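Local coordinates for DUF1955 domain-containing protein (Sulfolobus tokodaii, PDB 1WY6) that is of unknown function but folds as an all-helical repeat protein in a hyperthermophilic archaeon, at residues L98-I103 / A134-V138; L128-N133 / L147-A151. All blocks are in the same frame, centred on the assembly; numbering follows the deposited sequence.

Contact 1. Residues L98-I103 / A134-V138; sequences LDILVI and ALRRV
Val-102 packing against Ala-134, Arg-137 and Val-138 makes this a side-chain contact between two non-consecutive helices of a helical-repeat fold, with an apolar inner half and a charged outer one. Helix 92-103 meets the C-terminal end of helix 125-137 here, while helix 107-117, which comes between them in sequence, touches both through Leu-110, packed on by Leu-98 and Val-138. On the inner side the methyl of Ala-134 is met by two branches at once, Leu-98 CD2 and Val-102 CG2, its CB lying 4.1 Å from Val-102 CG2. Val-102 has CG1 anti to the backbone N (chi1 180°), which sends that methyl forward between Arg-137 and Val-138 and leaves CG2 for Ala-134. Val-102 CG1 comes within 4.1 Å of Val-138 CG1.

The exposed Arg-137 closes the outer side. Its chain bends at chi3 (63°) and brings the guanidinium round against helix 92-103, crossing the valine at about a right angle. Even the root of the arginine takes part, its CB sitting 3.7 Å from Val-102 CG1. With an alanine here in place of Val-102, CG1 and CG2 go, and the Arg-137 guanidinium would probably lose most of the apolar cover on that face, a gap opening beside Ala-134 and Val-138 and the arginine becoming freer to swing away from Asp-99. That aspartate approaches the edge of the guanidinium in its plane, although the carboxylate itself is turned 56° from it. The salt bridge is long, Asp-99 OD1 to Arg-137 NH1 measuring 3.6 Å, so the pair is likely to attract more by charge than by a directed bond. Val-102 CG1 stands 3.5 Å above the plane of the Arg-137 guanidinium, over its centre.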
ATOM      1  N   LEU A  98      -3.096   1.964   4.163  1.00 14.18           N
ATOM      2  CA  LEU A  98      -2.838   2.806   5.324  1.00 14.25           C
ATOM      3  C   LEU A  98      -3.907   2.557   6.389  1.00 14.37           C
ATOM      4  O   LEU A  98      -3.582   2.338   7.554  1.00 16.28           O
ATOM      5  CB  LEU A  98      -2.850   4.287   4.928  1.00 13.88           C
ATOM      6  CG  LEU A  98      -1.599   4.871   4.261  1.00 12.79           C
ATOM      7  CD1 LEU A  98      -1.902   6.261   3.721  1.00 14.48           C
ATOM      8  CD2 LEU A  98      -0.458   4.922   5.273  1.00 14.89           C
ATOM      9  N   ASP A  99      -5.177   2.590   5.983  1.00 13.29           N
ATOM     10  CA  ASP A  99      -6.277   2.376   6.912  1.00 16.48           C
ATOM     11  C   ASP A  99      -6.159   1.018   7.576  1.00 17.62           C
ATOM     12  O   ASP A  99      -6.378   0.897   8.782  1.00 17.46           O
ATOM     13  CB  ASP A  99      -7.637   2.500   6.201  1.00 17.25           C
ATOM     14  CG  ASP A  99      -7.889   3.904   5.652  1.00 19.04           C
ATOM     15  OD1 ASP A  99      -7.256   4.865   6.140  1.00 21.56           O
ATOM     16  OD2 ASP A  99      -8.728   4.056   4.738  1.00 21.77           O
ATOM     17  N   ILE A 100      -5.809  -0.004   6.796  1.00  8.99           N
ATOM     18  CA  ILE A 100      -5.648  -1.346   7.352  1.00  8.99           C
ATOM     19  C   ILE A 100      -4.460  -1.401   8.313  1.00  8.99           C
ATOM     20  O   ILE A 100      -4.527  -2.061   9.349  1.00 18.44           O
ATOM     21  CB  ILE A 100      -5.475  -2.394   6.233  1.00  8.99           C
ATOM     22  CG1 ILE A 100      -6.800  -2.549   5.475  1.00  8.99           C
ATOM     23  CG2 ILE A 100      -5.052  -3.720   6.818  1.00  8.99           C
ATOM     24  CD1 ILE A 100      -6.673  -3.280   4.157  1.00  8.99           C
ATOM     25  N   LEU A 101      -3.372  -0.708   7.979  1.00 17.26           N
ATOM     26  CA  LEU A 101      -2.211  -0.694   8.866  1.00 15.26           C
ATOM     27  C   LEU A 101      -2.594  -0.077  10.211  1.00 16.12           C
ATOM     28  O   LEU A 101      -2.202  -0.578  11.258  1.00 14.19           O
ATOM     29  CB  LEU A 101      -1.052   0.092   8.247  1.00 14.29           C
ATOM     30  CG  LEU A 101      -0.357  -0.552   7.044  1.00 14.86           C
ATOM     31  CD1 LEU A 101       0.748   0.349   6.545  1.00 13.56           C
ATOM     32  CD2 LEU A 101       0.197  -1.914   7.433  1.00 12.83           C
ATOM     33  N   VAL A 102      -3.371   1.003  10.182  1.00 17.08           N
ATOM     34  CA  VAL A 102      -3.808   1.653  11.417  1.00 18.04           C
ATOM     35  C   VAL A 102      -4.663   0.692  12.241  1.00 21.66           C
ATOM     36  O   VAL A 102      -4.473   0.545  13.451  1.00 24.27           O
ATOM     37  CB  VAL A 102      -4.662   2.914  11.129  1.00 17.83           C
ATOM     38  CG1 VAL A 102      -5.093   3.552  12.445  1.00 24.18           C
ATOM     39  CG2 VAL A 102      -3.868   3.921  10.298  1.00 15.83           C
ATOM     40  N   ILE A 103      -5.601   0.038  11.563  1.00  8.99           N
ATOM     41  CA  ILE A 103      -6.532  -0.896  12.180  1.00  8.99           C
ATOM     42  C   ILE A 103      -5.844  -2.144  12.721  1.00  8.99           C
ATOM     43  O   ILE A 103      -6.351  -2.802  13.633  1.00 26.83           O
ATOM     44  CB  ILE A 103      -7.615  -1.303  11.157  1.00  8.99           C
ATOM     45  CG1 ILE A 103      -8.427  -0.072  10.765  1.00  8.99           C
ATOM     46  CG2 ILE A 103      -8.523  -2.364  11.731  1.00  8.99           C
ATOM     47  CD1 ILE A 103      -9.485  -0.359   9.687  1.00  8.99           C
ATOM     48  N   ALA A 134      -2.342   9.293   9.238  1.00 13.15           N
ATOM     49  CA  ALA A 134      -2.420   7.890   9.634  1.00 13.19           C
ATOM     50  C   ALA A 134      -1.615   7.748  10.935  1.00 13.14           C
ATOM     51  O   ALA A 134      -2.027   7.062  11.874  1.00 14.61           O
ATOM     52  CB  ALA A 134      -1.831   6.993   8.552  1.00 14.00           C
ATOM     53  N   LEU A 135      -0.464   8.410  10.986  1.00 14.93           N
ATOM     54  CA  LEU A 135       0.376   8.352  12.171  1.00 17.47           C
ATOM     55  C   LEU A 135      -0.363   8.898  13.389  1.00 20.08           C
ATOM     56  O   LEU A 135      -0.360   8.285  14.452  1.00 18.87           O
ATOM     57  CB  LEU A 135       1.674   9.145  11.947  1.00 19.94           C
ATOM     58  CG  LEU A 135       2.733   8.440  11.091  1.00 14.94           C
ATOM     59  CD1 LEU A 135       3.823   9.426  10.678  1.00 18.17           C
ATOM     60  CD2 LEU A 135       3.327   7.264  11.880  1.00 12.66           C
ATOM     61  N   ARG A 136      -1.003  10.050  13.229  1.00 19.19           N
ATOM     62  CA  ARG A 136      -1.724  10.652  14.334  1.00 21.89           C
ATOM     63  C   ARG A 136      -2.768   9.656  14.847  1.00 22.40           C
ATOM     64  O   ARG A 136      -3.084   9.637  16.041  1.00 20.95           O
ATOM     65  CB  ARG A 136      -2.370  11.962  13.873  1.00 23.94           C
ATOM     66  CG  ARG A 136      -2.696  12.926  14.991  1.00 31.37           C
ATOM     67  CD  ARG A 136      -2.925  14.322  14.442  1.00 35.55           C
ATOM     68  NE  ARG A 136      -1.669  15.007  14.148  1.00 45.16           N
ATOM     69  CZ  ARG A 136      -1.509  15.910  13.185  1.00 49.69           C
ATOM     70  NH1 ARG A 136      -0.329  16.485  12.999  1.00 51.14           N
ATOM     71  NH2 ARG A 136      -2.519  16.226  12.391  1.00 52.32           N
ATOM     72  N   ARG A 137      -3.279   8.810  13.951  1.00 22.96           N
ATOM     73  CA  ARG A 137      -4.271   7.802  14.322  1.00 24.11           C
ATOM     74  C   ARG A 137      -3.685   6.672  15.174  1.00 23.48           C
ATOM     75  O   ARG A 137      -4.432   5.938  15.816  1.00 23.09           O
ATOM     76  CB  ARG A 137      -4.936   7.198  13.076  1.00 24.78           C
ATOM     77  CG  ARG A 137      -5.941   8.107  12.368  1.00 29.32           C
ATOM     78  CD  ARG A 137      -6.665   7.356  11.250  1.00 34.75           C
ATOM     79  NE  ARG A 137      -7.460   6.237  11.766  1.00 38.37           N
ATOM     80  CZ  ARG A 137      -7.922   5.228  11.025  1.00 36.93           C
ATOM     81  NH1 ARG A 137      -7.673   5.184   9.719  1.00 33.72           N
ATOM     82  NH2 ARG A 137      -8.630   4.254  11.594  1.00 26.57           N
ATOM     83  N   VAL A 138      -2.361   6.517  15.170  1.00 21.93           N
ATOM     84  CA  VAL A 138      -1.725   5.479  15.985  1.00 20.88           C
ATOM     85  C   VAL A 138      -1.024   6.064  17.214  1.00 21.41           C
ATOM     86  O   VAL A 138      -0.296   5.361  17.923  1.00 21.31           O
ATOM     87  CB  VAL A 138      -0.703   4.608  15.177  1.00 19.33           C
ATOM     88  CG1 VAL A 138      -1.447   3.615  14.292  1.00 20.34           C
ATOM     89  CG2 VAL A 138       0.202   5.481  14.335  1.00 13.37           C
TER

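Contact 2. Residues L128-N133 / L147-A151; sequences LVAIAN and LLIEA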
ATOM      1  N   LEU A 128       2.749  13.209   2.232  1.00 17.38           N
ATOM      2  CA  LEU A 128       3.143  13.614   3.584  1.00 18.76           C
ATOM      3  C   LEU A 128       1.889  13.736   4.452  1.00 17.04           C
ATOM      4  O   LEU A 128       1.882  13.337   5.619  1.00 17.96           O
ATOM      5  CB  LEU A 128       3.858  14.966   3.562  1.00 19.72           C
ATOM      6  CG  LEU A 128       5.238  15.052   2.910  1.00 25.25           C
ATOM      7  CD1 LEU A 128       5.624  16.512   2.741  1.00 25.15           C
ATOM      8  CD2 LEU A 128       6.259  14.319   3.763  1.00 29.00           C
ATOM      9  N   VAL A 129       0.828  14.290   3.872  1.00 15.32           N
ATOM     10  CA  VAL A 129      -0.422  14.461   4.602  1.00 14.53           C
ATOM     11  C   VAL A 129      -1.089  13.125   4.936  1.00 15.19           C
ATOM     12  O   VAL A 129      -1.586  12.942   6.049  1.00 14.69           O
ATOM     13  CB  VAL A 129      -1.420  15.333   3.812  1.00 13.93           C
ATOM     14  CG1 VAL A 129      -2.802  15.227   4.426  1.00 11.37           C
ATOM     15  CG2 VAL A 129      -0.961  16.785   3.828  1.00 18.86           C
ATOM     16  N   ALA A 130      -1.099  12.205   3.974  1.00 14.87           N
ATOM     17  CA  ALA A 130      -1.699  10.892   4.168  1.00 15.62           C
ATOM     18  C   ALA A 130      -1.027  10.167   5.337  1.00 13.57           C
ATOM     19  O   ALA A 130      -1.704   9.736   6.263  1.00 14.32           O
ATOM     20  CB  ALA A 130      -1.587  10.061   2.881  1.00 17.22           C
ATOM     21  N   ILE A 131       0.298  10.052   5.301  1.00 14.39           N
ATOM     22  CA  ILE A 131       1.044   9.380   6.371  1.00 14.82           C
ATOM     23  C   ILE A 131       0.941  10.103   7.720  1.00 14.99           C
ATOM     24  O   ILE A 131       0.841   9.464   8.772  1.00 13.05           O
ATOM     25  CB  ILE A 131       2.556   9.210   6.011  1.00 15.08           C
ATOM     26  CG1 ILE A 131       2.733   8.172   4.898  1.00 20.98           C
ATOM     27  CG2 ILE A 131       3.341   8.732   7.230  1.00 17.43           C
ATOM     28  CD1 ILE A 131       2.324   8.632   3.533  1.00 28.26           C
ATOM     29  N   ALA A 132       0.970  11.432   7.689  1.00 14.28           N
ATOM     30  CA  ALA A 132       0.870  12.227   8.910  1.00 13.37           C
ATOM     31  C   ALA A 132      -0.422  11.915   9.655  1.00 14.37           C
ATOM     32  O   ALA A 132      -0.421  11.659  10.859  1.00  9.72           O
ATOM     33  CB  ALA A 132       0.922  13.718   8.570  1.00 13.80           C
ATOM     34  N   ASN A 133      -1.527  11.948   8.921  1.00 14.03           N
ATOM     35  CA  ASN A 133      -2.829  11.682   9.495  1.00 14.84           C
ATOM     36  C   ASN A 133      -2.994  10.223   9.935  1.00 15.28           C
ATOM     37  O   ASN A 133      -3.698   9.943  10.906  1.00 15.44           O
ATOM     38  CB  ASN A 133      -3.911  12.108   8.493  1.00 17.31           C
ATOM     39  CG  ASN A 133      -4.021  13.630   8.372  1.00 13.96           C
ATOM     40  OD1 ASN A 133      -4.665  14.153   7.464  1.00 19.34           O
ATOM     41  ND2 ASN A 133      -3.397  14.340   9.300  1.00 18.46           N
ATOM     42  N   LEU A 147       5.612  15.990   9.735  1.00 18.20           N
ATOM     43  CA  LEU A 147       5.210  15.799   8.344  1.00 16.06           C
ATOM     44  C   LEU A 147       4.288  16.910   7.850  1.00 15.39           C
ATOM     45  O   LEU A 147       4.490  17.450   6.765  1.00 15.42           O
ATOM     46  CB  LEU A 147       4.529  14.430   8.171  1.00 17.28           C
ATOM     47  CG  LEU A 147       5.457  13.213   8.297  1.00 15.41           C
ATOM     48  CD1 LEU A 147       4.671  11.908   8.184  1.00 16.32           C
ATOM     49  CD2 LEU A 147       6.505  13.285   7.199  1.00 21.22           C
ATOM     50  N   LEU A 148       3.275  17.251   8.642  1.00 13.27           N
ATOM     51  CA  LEU A 148       2.358  18.321   8.257  1.00 13.83           C
ATOM     52  C   LEU A 148       3.116  19.634   8.130  1.00 15.23           C
ATOM     53  O   LEU A 148       2.755  20.484   7.324  1.00 19.58           O
ATOM     54  CB  LEU A 148       1.225  18.471   9.277  1.00 13.67           C
ATOM     55  CG  LEU A 148       0.121  17.407   9.206  1.00 15.26           C
ATOM     56  CD1 LEU A 148      -0.943  17.689  10.271  1.00 10.60           C
ATOM     57  CD2 LEU A 148      -0.491  17.402   7.815  1.00 15.56           C
ATOM     58  N   ILE A 149       4.164  19.801   8.931  1.00 16.59           N
ATOM     59  CA  ILE A 149       4.975  21.010   8.867  1.00 20.35           C
ATOM     60  C   ILE A 149       5.689  21.015   7.518  1.00 21.27           C
ATOM     61  O   ILE A 149       5.730  22.038   6.836  1.00 22.46           O
ATOM     62  CB  ILE A 149       6.014  21.066  10.023  1.00 20.46           C
ATOM     63  CG1 ILE A 149       5.306  21.409  11.337  1.00 17.26           C
ATOM     64  CG2 ILE A 149       7.090  22.099   9.713  1.00 23.12           C
ATOM     65  CD1 ILE A 149       6.208  21.395  12.550  1.00 24.09           C
ATOM     66  N   GLU A 150       6.235  19.862   7.132  1.00 20.43           N
ATOM     67  CA  GLU A 150       6.919  19.736   5.848  1.00 20.84           C
ATOM     68  C   GLU A 150       5.944  19.941   4.687  1.00 17.53           C
ATOM     69  O   GLU A 150       6.292  20.550   3.680  1.00 15.24           O
ATOM     70  CB  GLU A 150       7.587  18.365   5.720  1.00 22.70           C
ATOM     71  CG  GLU A 150       8.270  18.153   4.371  1.00 30.97           C
ATOM     72  CD  GLU A 150       9.433  19.111   4.130  1.00 34.58           C
ATOM     73  OE1 GLU A 150       9.809  19.292   2.954  1.00 38.62           O
ATOM     74  OE2 GLU A 150       9.977  19.673   5.109  1.00 30.04           O
ATOM     75  N   ALA A 151       4.724  19.432   4.829  1.00 16.68           N
ATOM     76  CA  ALA A 151       3.706  19.584   3.787  1.00 16.08           C
ATOM     77  C   ALA A 151       3.330  21.060   3.639  1.00 16.00           C
ATOM     78  O   ALA A 151       3.073  21.542   2.539  1.00 14.89           O
ATOM     79  CB  ALA A 151       2.467  18.769   4.142  1.00 15.82           C
TER
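Leu-128 and Leu-147 meet through their CD2 methyls, 3.6 Å apart, on the tightly packed side of two neighbouring helices. Leu-147 spreads its fork over this side: while CD2 takes Leu-128, Leu-147 CD1 runs up to Ile-131 CG2 at 3.6 Å. The other branch of Leu-128 is just as closely met, for Glu-150 CG presses on Leu-128 CD1 at 3.5 Å; Glu-150 lends only its aliphatic part, and the bend at chi2 (64°) carries the carboxylate away from helix 125-137. Ala-132 brings only a methyl, CB, which lies 3.7 Å from Leu-147 CB and also touches Leu-148 CG. Helices 125-137 and 141-153 form an antiparallel hairpin of the helical-repeat fold; the axes of segments 128-133 and 147-151 come within 8.7 Å, 161° between their directions. Ile-117 of helix 107-117 covers the leucine side, and Ala-159 of helix 157-164 backs Leu-148 and Ala-151. Packing is looser towards Val-129, where Val-129 CG2 bridges Leu-148 CD2 and Ala-151 CB, the latter at 4.0 Å. Farther out, exposed Asn-133 brushes Leu-148 CD1 with its ND2 at 4.3 Å, a mere van der Waals touch.

In the fold
Following the chain from the N terminus, helix 92-103 supplies the first half of contact 1. The chain then runs through helix 107-117 and into helix 125-137, whose C-terminal end closes that loop of 30 intervening residues. Before reaching it, residues 128-133 have already opened contact 2, which the chain closes after a short turn and the start of helix 141-153. The two contacts therefore cross rather than nest, and helix 125-137 serves both. Where they adjoin, Leu-135 CD1 packs on Leu-147 CD1 and Leu-98 CD1 on Ala-130 CB. Together they tie helices 92-103, 125-137 and 141-153 into one continuous stretch of the helical array.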